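Local coordinates for phosphate binding protein (Planctomyces limnophilus, PDB 4JWO) that probably binds phosphate and serves phosphate transport across the cytoplasmic membrane, as a member of the PstS family of binding proteins, at residues 96-99 with 100-104; 120-123 with 124-128. All coordinates share one frame; numbering follows the deposited sequence.

Contact 1 (96-99 with 100-104); sequences SGTG and GGFKK. With SO4 (sulfate ion), chain B.
Thr98 and Phe102, one helical turn apart, lie side by side and point the same way, the methyl CG2 of Thr98 resting 3.7 Å from CE2 of the Phe102 ring. With chi1 at -67°, Thr98 OG1 lies beside the backbone N, where both can reach the sulfate, and CG2 is left anti to that N, against the ring. This is the tight side of the turn: strand 112-115 covers both side chains, and Tyr289 meets the Phe102 ring edge-to-face. An alanine in place of Phe102 takes away the ring, and a gap is likely to open between Thr98 CG2 and Tyr289, leaving that methyl less firmly packed. The backbone is drawn in too, with Gly101 N hydrogen-bonded to Gly97 O at 2.7 Å. Gly100 CA lies 3.6 Å from Ser96 O in a CA-H...O contact. Gly97 is the N-cap of helix 98-106, whose first turn presents its amino end to the anion, as in other phosphate-binding proteins of this superfamily. Thr98 N points almost straight at sulfate O3 (3.3 Å, 170° at the hydrogen), while Thr98 OG1 donates to O2 at 2.6 Å and is itself met by Ser116 N. Ser68, Ser69 and Ser116 add further bonds to the sulfate, probably taken up from the crystallisation liquor. The opposite flank is looser: the extended, exposed Lys104 brings only CE within 3.7 Å of Ser96 OG, a hydroxyl bonded to Asp66.

Contact 2 (120-123 with 124-128); sequences TEKE and AAECK
Ala124 N donates to Thr120 O at 2.7 Å, closing the first turn of the helix, and the Ala124 methyl CB sits 3.2 Å from that same oxygen. Glu123, the other residue most covered by the contact, folds back over this end. Its CG lies anti to its own carbonyl carbon (chi1 -73°), which lays the otherwise extended chain back along the N-terminal end, where OE1 accepts from Thr120 N at 2.9 Å. The bond is nearly straight, 174° at the hydrogen, and arrives on the anti side of the carboxylate, 24° out of its plane. In return Glu123 N donates to Thr120 OG1, also at 2.9 Å. The two reciprocal bonds make a capping box at the N-terminus of helix 121-129, tying down two backbone N-H groups there. The second carboxylate oxygen, OE2, forms a salt bridge with Arg117, so that the group is gripped from both oxygens and its rotation is probably fixed. Farther along, Cys127 N donates to Glu123 O, and the buried Cys127 side chain packs against Phe105 and Ile106 of helix 98-106. On the outer flank the stretched Lys122 chain crosses Glu126 at a slant, CE lying 3.6 Å from OE2; the charged atoms, Lys122 NZ and Glu126 OE2, stay 4.5 Å apart, too far for a salt bridge.

How the contacts relate
Both contacts are N-terminal parts of helices that pack on each other, 98-106 and 121-129; the contact centres are about 13 Å apart. Contact 1 is partly buried, against strand 112-115 and beside the anion site; contact 2 lies farther out, its centre about 22 Å from the chain centre against 15 Å, and is a surface contact. Their helix starts also differ in chemistry: the glycine-rich one has a backbone N-H and a hydroxyl turned to a bound sulfate, whereas the other is closed by its own glutamate. The two meet where Phe102 CD2 lies 3.4 Å from Glu123 OE1. Arg117, the salt-bridge partner in contact 2, also touches Thr98 and Phe102 of contact 1.

Contact 1 (96-99 with 100-104)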
loop_
_atom_site.group_PDB
_atom_site.type_symbol
_atom_site.label_atom_id
_atom_site.label_comp_id
_atom_site.label_asym_id
_atom_site.label_seq_id
_atom_site.Cartn_x
_atom_site.Cartn_y
_atom_site.Cartn_z
ATOM N N SER A 96 -2.874 12.533 -6.320
ATOM C CA SER A 96 -1.658 13.296 -6.582
ATOM C C SER A 96 -0.390 12.615 -6.079
ATOM O O SER A 96 0.718 13.038 -6.411
ATOM C CB SER A 96 -1.767 14.690 -5.961
ATOM O OG SER A 96 -2.857 15.382 -6.530
ATOM N N GLY A 97 -0.556 11.566 -5.280
ATOM C CA GLY A 97 0.562 10.883 -4.653
ATOM C C GLY A 97 0.646 11.279 -3.190
ATOM O O GLY A 97 -0.047 12.196 -2.761
ATOM N N THR A 98 1.483 10.600 -2.419
ATOM C CA THR A 98 1.616 10.950 -1.008
ATOM C C THR A 98 2.204 12.343 -0.872
ATOM O O THR A 98 1.640 13.194 -0.190
ATOM C CB THR A 98 2.479 9.946 -0.232
ATOM O OG1 THR A 98 1.803 8.682 -0.163
ATOM C CG2 THR A 98 2.712 10.445 1.178
ATOM N N GLY A 99 3.332 12.573 -1.537
ATOM C CA GLY A 99 3.998 13.860 -1.479
ATOM C C GLY A 99 3.200 14.937 -2.185
ATOM O O GLY A 99 3.107 16.069 -1.703
ATOM N N GLY A 100 2.630 14.588 -3.335
ATOM C CA GLY A 100 1.785 15.509 -4.072
ATOM C C GLY A 100 0.568 15.888 -3.253
ATOM O O GLY A 100 0.165 17.042 -3.227
ATOM N N GLY A 101 -0.014 14.903 -2.571
ATOM C CA GLY A 101 -1.147 15.156 -1.701
ATOM C C GLY A 101 -0.789 16.044 -0.520
ATOM O O GLY A 101 -1.548 16.932 -0.148
ATOM N N PHE A 102 0.363 15.788 0.090
ATOM C CA PHE A 102 0.817 16.634 1.187
ATOM C C PHE A 102 1.101 18.063 0.716
ATOM O O PHE A 102 0.934 19.017 1.479
ATOM C CB PHE A 102 2.059 16.042 1.865
ATOM C CG PHE A 102 1.751 15.047 2.957
ATOM C CD1 PHE A 102 0.963 15.401 4.045
ATOM C CD2 PHE A 102 2.283 13.772 2.911
ATOM C CE1 PHE A 102 0.699 14.479 5.061
ATOM C CE2 PHE A 102 2.022 12.848 3.925
ATOM C CZ PHE A 102 1.229 13.208 4.994
ATOM N N LYS A 103 1.538 18.210 -0.535
ATOM C CA LYS A 103 1.831 19.532 -1.095
ATOM C C LYS A 103 0.563 20.368 -1.193
ATOM O O LYS A 103 0.575 21.566 -0.923
ATOM C CB LYS A 103 2.485 19.416 -2.480
ATOM C CG LYS A 103 3.982 19.093 -2.473
ATOM C CD LYS A 103 4.512 18.862 -3.890
ATOM C CE LYS A 103 6.036 18.739 -3.919
ATOM N NZ LYS A 103 6.552 18.531 -5.312
ATOM N N LYS A 104 -0.529 19.728 -1.598
ATOM C CA LYS A 104 -1.823 20.392 -1.660
ATOM C C LYS A 104 -2.408 20.581 -0.269
ATOM O O LYS A 104 -3.139 21.532 -0.015
ATOM C CB LYS A 104 -2.796 19.602 -2.538
ATOM C CG LYS A 104 -2.346 19.440 -3.982
ATOM C CD LYS A 104 -3.546 19.331 -4.915
ATOM C CE LYS A 104 -3.124 19.049 -6.348
ATOM N NZ LYS A 104 -4.291 19.024 -7.277
HETATM S S SO4 B . 2.559 7.086 -3.313
HETATM O O1 SO4 B . 3.182 5.905 -3.899
HETATM O O2 SO4 B . 2.205 6.853 -1.919
HETATM O O3 SO4 B . 3.513 8.179 -3.370
HETATM O O4 SO4 B . 1.341 7.396 -4.070
#

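Contact 2 (120-123 with 124-128)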
loop_
_atom_site.group_PDB
_atom_site.type_symbol
_atom_site.label_atom_id
_atom_site.label_comp_id
_atom_site.label_asym_id
_atom_site.label_seq_id
_atom_site.Cartn_x
_atom_site.Cartn_y
_atom_site.Cartn_z
ATOM N N THR A 120 6.412 13.600 6.728
ATOM C CA THR A 120 7.831 13.807 7.028
ATOM C C THR A 120 8.029 14.953 8.012
ATOM O O THR A 120 7.127 15.760 8.227
ATOM C CB THR A 120 8.666 14.105 5.764
ATOM O OG1 THR A 120 8.306 15.392 5.250
ATOM C CG2 THR A 120 8.445 13.041 4.700
ATOM N N GLU A 121 9.218 15.012 8.609
ATOM C CA GLU A 121 9.573 16.123 9.479
ATOM C C GLU A 121 9.447 17.436 8.728
ATOM O O GLU A 121 8.957 18.416 9.278
ATOM C CB GLU A 121 10.998 15.975 10.005
ATOM C CG GLU A 121 11.146 14.999 11.155
ATOM C CD GLU A 121 12.470 15.165 11.873
ATOM O OE1 GLU A 121 12.896 14.214 12.563
ATOM O OE2 GLU A 121 13.083 16.251 11.751
ATOM N N LYS A 122 9.884 17.454 7.471
ATOM C CA LYS A 122 9.822 18.683 6.680
ATOM C C LYS A 122 8.378 19.056 6.373
ATOM O O LYS A 122 7.998 20.217 6.494
ATOM C CB LYS A 122 10.636 18.584 5.382
ATOM C CG LYS A 122 10.654 19.887 4.583
ATOM C CD LYS A 122 11.491 19.796 3.308
ATOM C CE LYS A 122 11.458 21.120 2.546
ATOM N NZ LYS A 122 12.227 21.082 1.269
ATOM N N GLU A 123 7.574 18.070 5.980
ATOM C CA GLU A 123 6.160 18.319 5.725
ATOM C C GLU A 123 5.445 18.751 6.999
ATOM O O GLU A 123 4.608 19.648 6.978
ATOM C CB GLU A 123 5.485 17.085 5.115
ATOM C CG GLU A 123 5.870 16.823 3.675
ATOM C CD GLU A 123 5.590 15.396 3.241
ATOM O OE1 GLU A 123 5.406 14.521 4.119
ATOM O OE2 GLU A 123 5.554 15.150 2.012
ATOM N N ALA A 124 5.784 18.116 8.113
ATOM C CA ALA A 124 5.199 18.489 9.394
ATOM C C ALA A 124 5.553 19.926 9.775
ATOM O O ALA A 124 4.705 20.672 10.258
ATOM C CB ALA A 124 5.644 17.530 10.480
ATOM N N ALA A 125 6.806 20.308 9.550
ATOM C CA ALA A 125 7.245 21.666 9.856
ATOM C C ALA A 125 6.549 22.682 8.953
ATOM O O ALA A 125 6.193 23.769 9.403
ATOM C CB ALA A 125 8.758 21.789 9.735
ATOM N N GLU A 126 6.355 22.329 7.684
ATOM C CA GLU A 126 5.647 23.212 6.753
ATOM C C GLU A 126 4.205 23.387 7.204
ATOM O O GLU A 126 3.631 24.466 7.085
ATOM C CB GLU A 126 5.696 22.682 5.310
ATOM C CG GLU A 126 7.066 22.772 4.650
ATOM C CD GLU A 126 7.018 22.602 3.137
ATOM O OE1 GLU A 126 6.003 22.984 2.514
ATOM O OE2 GLU A 126 8.006 22.091 2.565
ATOM N N CYS A 127 3.626 22.310 7.730
ATOM C CA CYS A 127 2.279 22.363 8.279
ATOM C C CYS A 127 2.214 23.290 9.488
ATOM O O CYS A 127 1.384 24.199 9.536
ATOM C CB CYS A 127 1.793 20.961 8.656
ATOM S SG CYS A 127 1.291 19.972 7.233
ATOM N N LYS A 128 3.101 23.067 10.451
ATOM C CA LYS A 128 3.110 23.865 11.673
ATOM C C LYS A 128 3.309 25.344 11.371
ATOM O O LYS A 128 2.655 26.184 11.974
ATOM C CB LYS A 128 4.175 23.377 12.657
ATOM C CG LYS A 128 3.837 22.048 13.320
ATOM C CD LYS A 128 4.639 21.827 14.597
ATOM C CE LYS A 128 4.127 22.700 15.728
ATOM N NZ LYS A 128 4.131 21.975 17.028
#